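PDB 1RP3: RNA polymerase sigma factor SIGMA-28 (FliA), which probably directs RNA polymerase to flagellar promoters as an alternative sigma factor, and is held inactive when bound to the anti-sigma factor FlgM. Local coordinates for residues A[81-84]-A[85-89]; A[137-140]-A[141-145]; A[29-32]-A[33-36]. One frame throughout, in Å; residues are numbered along the deposited sequence.

Interaction 1: residues A[81-84]-A[85-89]; sequences YDYL and RSLDF
The Tyr83 ring carries Leu87 CD2 over one face, 4.1 Å from Tyr83 CZ, while Leu87 CD1 lies 3.8 Å from Tyr83 CE1. The same tyrosine stacks with the ring of Tyr48. With its CG anti to the backbone N (chi1 158°), the ring swings along the helix toward its C-terminal end, where Leu87 can reach it. The Phe89 ring is approached at its edge, in its own plane, by the carbonyl of Leu84: Phe89 CD2 is 3.3 Å from Leu84 O, so a slightly positive aromatic C-H faces a carbonyl oxygen. Farther along that ring, Phe89 CE2 sits 4.1 Å from Leu84 CD2, and Leu84 CD2 also touches Leu87 CD2 at 4.0 Å, putting one methyl against both residues beyond the helix. The backbone changes its bonding here. Arg85 N still bonds to Tyr81 O in alpha-helical fashion, but Ser86 N turns to Tyr83 O at 3.1 Å, with only a weak bond left to Asp82 O. Ser86 OG, placed between its own N and carbonyl carbon (chi1 75°), donates to the same Tyr83 O at 2.7 Å, so two donors grip one carbonyl. Outward, the Arg85 guanidinium makes a salt bridge to Glu148, and Asp82 makes one to Arg152, both on helix 129-158. Leu87 N likewise bonds to Leu84 O, three residues back. This shift from i to i-4 toward i to i-3 bonding marks the C-terminal end of helix 66-85, within sigma-70 region 2, where the chain passes into the loop before helix 92-112.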
# COMPACT_ATOMS: atom_id res chain seq x y z
N TYR A 81 -6.63 4.89 1.74
CA TYR A 81 -6.08 5.91 0.84
C TYR A 81 -6.89 7.20 0.94
O TYR A 81 -6.33 8.30 0.78
CB TYR A 81 -6.02 5.39 -0.61
CG TYR A 81 -4.87 4.44 -0.84
CD1 TYR A 81 -3.55 4.90 -0.85
CD2 TYR A 81 -5.09 3.08 -1.01
CE1 TYR A 81 -2.49 4.03 -1.02
CE2 TYR A 81 -4.04 2.20 -1.17
CZ TYR A 81 -2.74 2.68 -1.18
OH TYR A 81 -1.69 1.82 -1.38
N ASP A 82 -8.18 7.08 1.26
CA ASP A 82 -9.03 8.26 1.43
C ASP A 82 -8.48 9.10 2.56
O ASP A 82 -8.45 10.33 2.48
CB ASP A 82 -10.47 7.88 1.81
CG ASP A 82 -11.34 7.55 0.60
OD1 ASP A 82 -10.97 7.91 -0.54
OD2 ASP A 82 -12.41 6.92 0.80
N TYR A 83 -8.07 8.42 3.64
CA TYR A 83 -7.52 9.11 4.79
C TYR A 83 -6.11 9.63 4.51
O TYR A 83 -5.80 10.77 4.86
CB TYR A 83 -7.53 8.20 6.02
CG TYR A 83 -6.53 8.60 7.09
CD1 TYR A 83 -6.72 9.76 7.84
CD2 TYR A 83 -5.39 7.84 7.33
CE1 TYR A 83 -5.80 10.15 8.81
CE2 TYR A 83 -4.47 8.22 8.29
CZ TYR A 83 -4.68 9.37 9.03
OH TYR A 83 -3.75 9.77 9.97
N LEU A 84 -5.27 8.81 3.90
CA LEU A 84 -3.91 9.25 3.62
C LEU A 84 -3.87 10.43 2.66
O LEU A 84 -3.03 11.31 2.78
CB LEU A 84 -3.08 8.08 3.09
CG LEU A 84 -2.79 6.98 4.11
CD1 LEU A 84 -2.26 5.74 3.41
CD2 LEU A 84 -1.81 7.49 5.15
N ARG A 85 -4.83 10.47 1.73
CA ARG A 85 -4.91 11.56 0.76
C ARG A 85 -5.38 12.86 1.41
O ARG A 85 -5.13 13.95 0.88
CB ARG A 85 -5.82 11.16 -0.39
CG ARG A 85 -5.92 12.18 -1.51
CD ARG A 85 -6.63 11.60 -2.72
NE ARG A 85 -5.77 10.69 -3.47
CZ ARG A 85 -5.99 9.38 -3.60
NH1 ARG A 85 -7.04 8.82 -3.02
NH2 ARG A 85 -5.18 8.63 -4.34
N SER A 86 -6.04 12.77 2.56
CA SER A 86 -6.52 13.97 3.23
C SER A 86 -5.37 14.63 3.97
O SER A 86 -5.53 15.72 4.53
CB SER A 86 -7.68 13.66 4.19
OG SER A 86 -7.22 13.03 5.37
N LEU A 87 -4.23 13.95 3.98
CA LEU A 87 -3.02 14.45 4.64
C LEU A 87 -2.22 15.38 3.73
O LEU A 87 -2.66 15.72 2.63
CB LEU A 87 -2.15 13.29 5.14
CG LEU A 87 -2.43 12.70 6.53
CD1 LEU A 87 -3.86 12.90 6.95
CD2 LEU A 87 -2.07 11.24 6.51
N ASP A 88 -1.03 15.76 4.18
CA ASP A 88 -0.18 16.69 3.44
C ASP A 88 0.82 16.08 2.47
O ASP A 88 1.85 16.68 2.20
CB ASP A 88 0.58 17.56 4.44
CG ASP A 88 1.64 16.77 5.20
OD1 ASP A 88 1.43 15.57 5.48
OD2 ASP A 88 2.71 17.35 5.51
N PHE A 89 0.51 14.91 1.92
CA PHE A 89 1.45 14.27 1.01
C PHE A 89 1.71 14.99 -0.30
O PHE A 89 2.85 15.04 -0.75
CB PHE A 89 1.05 12.82 0.74
CG PHE A 89 1.33 11.91 1.89
CD1 PHE A 89 2.63 11.58 2.24
CD2 PHE A 89 0.28 11.39 2.65
CE1 PHE A 89 2.89 10.75 3.32
CE2 PHE A 89 0.53 10.56 3.73
CZ PHE A 89 1.84 10.24 4.07

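Interaction 2: residues A[137-140]-A[141-145]; sequences DKIN and FSYIL
Ile139 and Tyr143 lie side by side and point the same way, the i, i+4 pairing of one face of an alpha helix, here helix 129-158 of sigma-70 region 3. Ile139 CG2, anti to its own nitrogen, rests 3.9 Å from Tyr143 CE2. The tyrosine has its CG beside the backbone N (chi1 -69°), which lays the ring back along the preceding turn: its edge comes near Asn140 CA, almost in the ring plane, and Tyr143 CD2 passes 3.3 Å from Ile139 O. Its hydroxyl bonds to Glu98 on helix 92-112, and Ile139 packs on the same glutamate and on Val94. Replacing Tyr143 by alanine removes the ring and hydroxyl, which is likely to open a gap beside Ile139 CG2 and cost Glu98 this hydrogen bond. Asn140 projects toward helix 217-236, its ND2 bonding to Ser221 O. Phe141, with CG anti to its N, carries its ring to another side, against Tyr81 and Leu84. Regular backbone bonds run beneath, from Phe141 N to Asp137 O at 2.8 Å and from Ser142 N to Lys138 O at 3.0 Å. Ile144 N bonds to Asn140 O, and Ile144 CG1 packs 3.5 Å from that same oxygen.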
# COMPACT_ATOMS: atom_id res chain seq x y z
N ASP A 137 10.20 9.21 2.10
CA ASP A 137 8.99 8.39 2.20
C ASP A 137 7.75 9.18 1.83
O ASP A 137 6.87 8.66 1.14
CB ASP A 137 8.85 7.78 3.60
CG ASP A 137 9.75 6.56 3.80
OD1 ASP A 137 10.05 5.85 2.81
OD2 ASP A 137 10.15 6.30 4.96
N LYS A 138 7.68 10.44 2.26
CA LYS A 138 6.54 11.30 1.93
C LYS A 138 6.52 11.58 0.44
O LYS A 138 5.47 11.51 -0.20
CB LYS A 138 6.60 12.64 2.69
CG LYS A 138 6.36 12.51 4.18
CD LYS A 138 6.39 13.86 4.87
CE LYS A 138 5.24 14.76 4.44
NZ LYS A 138 5.32 16.10 5.10
N ILE A 139 7.70 11.84 -0.12
CA ILE A 139 7.83 12.12 -1.55
C ILE A 139 7.33 10.92 -2.35
O ILE A 139 6.44 11.05 -3.19
CB ILE A 139 9.30 12.43 -1.92
CG1 ILE A 139 9.69 13.81 -1.41
CG2 ILE A 139 9.49 12.34 -3.44
CD1 ILE A 139 11.19 14.08 -1.44
N ASN A 140 7.89 9.76 -2.04
CA ASN A 140 7.51 8.52 -2.70
C ASN A 140 6.05 8.17 -2.49
O ASN A 140 5.41 7.60 -3.39
CB ASN A 140 8.40 7.38 -2.22
CG ASN A 140 9.71 7.33 -2.95
OD1 ASN A 140 10.78 7.50 -2.37
ND2 ASN A 140 9.63 7.13 -4.26
N PHE A 141 5.50 8.52 -1.33
CA PHE A 141 4.10 8.19 -1.12
C PHE A 141 3.17 9.07 -1.97
O PHE A 141 2.11 8.61 -2.41
CB PHE A 141 3.70 8.17 0.35
CG PHE A 141 2.48 7.33 0.60
CD1 PHE A 141 2.53 5.95 0.43
CD2 PHE A 141 1.25 7.92 0.89
CE1 PHE A 141 1.39 5.18 0.54
CE2 PHE A 141 0.10 7.14 1.01
CZ PHE A 141 0.17 5.77 0.83
N SER A 142 3.61 10.29 -2.25
CA SER A 142 2.84 11.20 -3.09
C SER A 142 2.64 10.58 -4.46
O SER A 142 1.58 10.72 -5.05
CB SER A 142 3.58 12.53 -3.26
OG SER A 142 3.76 13.18 -2.02
N TYR A 143 3.67 9.92 -4.97
CA TYR A 143 3.59 9.27 -6.27
C TYR A 143 2.74 8.01 -6.19
O TYR A 143 2.15 7.59 -7.18
CB TYR A 143 4.97 8.97 -6.83
CG TYR A 143 5.73 10.23 -7.22
CD1 TYR A 143 5.34 10.98 -8.34
CD2 TYR A 143 6.80 10.69 -6.45
CE1 TYR A 143 6.01 12.16 -8.68
CE2 TYR A 143 7.47 11.87 -6.79
CZ TYR A 143 7.07 12.60 -7.90
OH TYR A 143 7.74 13.76 -8.23
N ILE A 144 2.68 7.41 -5.01
CA ILE A 144 1.85 6.23 -4.82
C ILE A 144 0.40 6.68 -4.85
O ILE A 144 -0.43 6.05 -5.50
CB ILE A 144 2.19 5.52 -3.50
CG1 ILE A 144 3.44 4.68 -3.70
CG2 ILE A 144 1.03 4.63 -3.02
CD1 ILE A 144 4.05 4.18 -2.43
N LEU A 145 0.12 7.79 -4.18
CA LEU A 145 -1.23 8.33 -4.14
C LEU A 145 -1.73 8.67 -5.53
O LEU A 145 -2.83 8.27 -5.93
CB LEU A 145 -1.28 9.58 -3.26
CG LEU A 145 -1.30 9.31 -1.76
CD1 LEU A 145 -1.12 10.60 -1.01
CD2 LEU A 145 -2.60 8.62 -1.35

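Interaction 3: residues A[29-32]-A[33-36]; sequences ATNI and KKHL
His35 folds back on Asn31 and Ile32 where helix 7-33, in sigma-70 region 2, runs out into a type I beta turn from Lys33 to Leu36. The imidazole can be followed outward. CB of His35 sits 3.6 Å from Ile32 O, the carbonyl that also accepts the nearly straight bond from His35 N (2.9 Å, 163° at the hydrogen). CG lies beside the backbone N (chi1 -52°), and this turns the ring back toward the last helical carbonyls. Both Asn31 O and Ile32 O then meet the ring at its edge, in its plane. His35 CD2 comes closest, 3.3 Å from Asn31 O, its C-H side facing the oxygen, and His35 NE2 stands 3.8 Å from that oxygen. On the other ring nitrogen, ND1 is hydrogen-bonded to Lys224 NZ of helix 217-236. The ring also meets those of Phe200 and of Phe86 of the FlgM chain, so this helix end takes part in the contact with the anti-sigma factor.

Lys34 runs back over the same final turn. Its CB is 3.5 Å from Asn31 O, and its extended chain crosses Asn31 at an angle, Lys34 CD lying 4.1 Å from Asn31 ND2, before NZ reaches Glu203 O. Its backbone N makes two weak bonds, to Thr30 O and Asn31 O, a sign that the regular helical pattern is giving out. The turn itself is closed by Leu36 N on Lys33 O. Beyond it the Leu36 side chain lies alongside that of Ile32, pointing the same way, with Leu36 CD1 3.8 Å from Ile32 CG2.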
# COMPACT_ATOMS: atom_id res chain seq x y z
N ALA A 29 -2.99 -2.89 5.88
CA ALA A 29 -2.37 -1.76 6.56
C ALA A 29 -0.86 -1.96 6.67
O ALA A 29 -0.08 -1.04 6.43
CB ALA A 29 -3.00 -1.57 7.94
N THR A 30 -0.47 -3.19 6.97
CA THR A 30 0.95 -3.52 7.10
C THR A 30 1.65 -3.34 5.74
O THR A 30 2.74 -2.77 5.67
CB THR A 30 1.12 -5.00 7.59
OG1 THR A 30 0.46 -5.17 8.85
CG2 THR A 30 2.59 -5.37 7.77
N ASN A 31 1.02 -3.81 4.67
CA ASN A 31 1.60 -3.70 3.34
C ASN A 31 1.74 -2.26 2.87
O ASN A 31 2.74 -1.90 2.24
CB ASN A 31 0.80 -4.52 2.34
CG ASN A 31 1.50 -4.63 1.01
OD1 ASN A 31 0.97 -4.17 0.00
ND2 ASN A 31 2.70 -5.21 1.00
N ILE A 32 0.76 -1.44 3.22
CA ILE A 32 0.79 -0.03 2.85
C ILE A 32 1.84 0.66 3.72
O ILE A 32 2.58 1.52 3.24
CB ILE A 32 -0.61 0.63 3.01
CG1 ILE A 32 -1.55 0.07 1.95
CG2 ILE A 32 -0.54 2.13 2.87
CD1 ILE A 32 -2.99 0.50 2.13
N LYS A 33 1.97 0.22 4.97
CA LYS A 33 2.95 0.79 5.90
C LYS A 33 4.39 0.70 5.38
O LYS A 33 5.24 1.51 5.74
CB LYS A 33 2.86 0.12 7.28
CG LYS A 33 1.97 0.85 8.26
CD LYS A 33 2.62 2.13 8.76
CE LYS A 33 3.83 1.85 9.65
NZ LYS A 33 4.55 3.10 10.05
N LYS A 34 4.66 -0.27 4.52
CA LYS A 34 6.01 -0.41 3.97
C LYS A 34 6.42 0.75 3.07
O LYS A 34 7.61 0.94 2.79
CB LYS A 34 6.13 -1.72 3.19
CG LYS A 34 6.01 -2.97 4.02
CD LYS A 34 6.03 -4.20 3.11
CE LYS A 34 6.12 -5.49 3.89
NZ LYS A 34 6.24 -6.65 2.98
N HIS A 35 5.45 1.55 2.65
CA HIS A 35 5.70 2.69 1.77
C HIS A 35 5.46 4.02 2.45
O HIS A 35 5.50 5.07 1.82
CB HIS A 35 4.78 2.61 0.56
CG HIS A 35 4.81 1.30 -0.16
ND1 HIS A 35 5.45 1.14 -1.37
CD2 HIS A 35 4.28 0.10 0.16
CE1 HIS A 35 5.30 -0.11 -1.77
NE2 HIS A 35 4.60 -0.77 -0.86
N LEU A 36 5.13 3.98 3.73
CA LEU A 36 4.84 5.19 4.46
C LEU A 36 5.96 5.61 5.41
O LEU A 36 6.83 4.81 5.75
CB LEU A 36 3.55 5.01 5.26
CG LEU A 36 2.22 5.08 4.49
CD1 LEU A 36 1.08 4.48 5.34
CD2 LEU A 36 1.95 6.55 4.11

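How the interactions relate
Interactions 1 and 3 are both helix ends within region 2, where regular bonding breaks down, whereas interaction 2 lies inside a continuous region 3 helix. All three share one apolar core: Leu84, Phe89, Leu36, Ile32 and Phe141 pack together, with Leu84 CD1 3.5 Å from Phe141 CZ and Phe89 CZ 3.7 Å from Leu36 CD2. Toward the surface, interactions 1 and 2 are joined by polar bonds, a salt bridge from Asp88 to Lys138 and a probable hydrogen bond from Arg85 NH2 to Leu145 O. Between interactions 2 and 3 packing prevails, Ile144 CD1 on His35 CB for example. FlgM touches all three, at Tyr81, Ile144, Asn31 and His35.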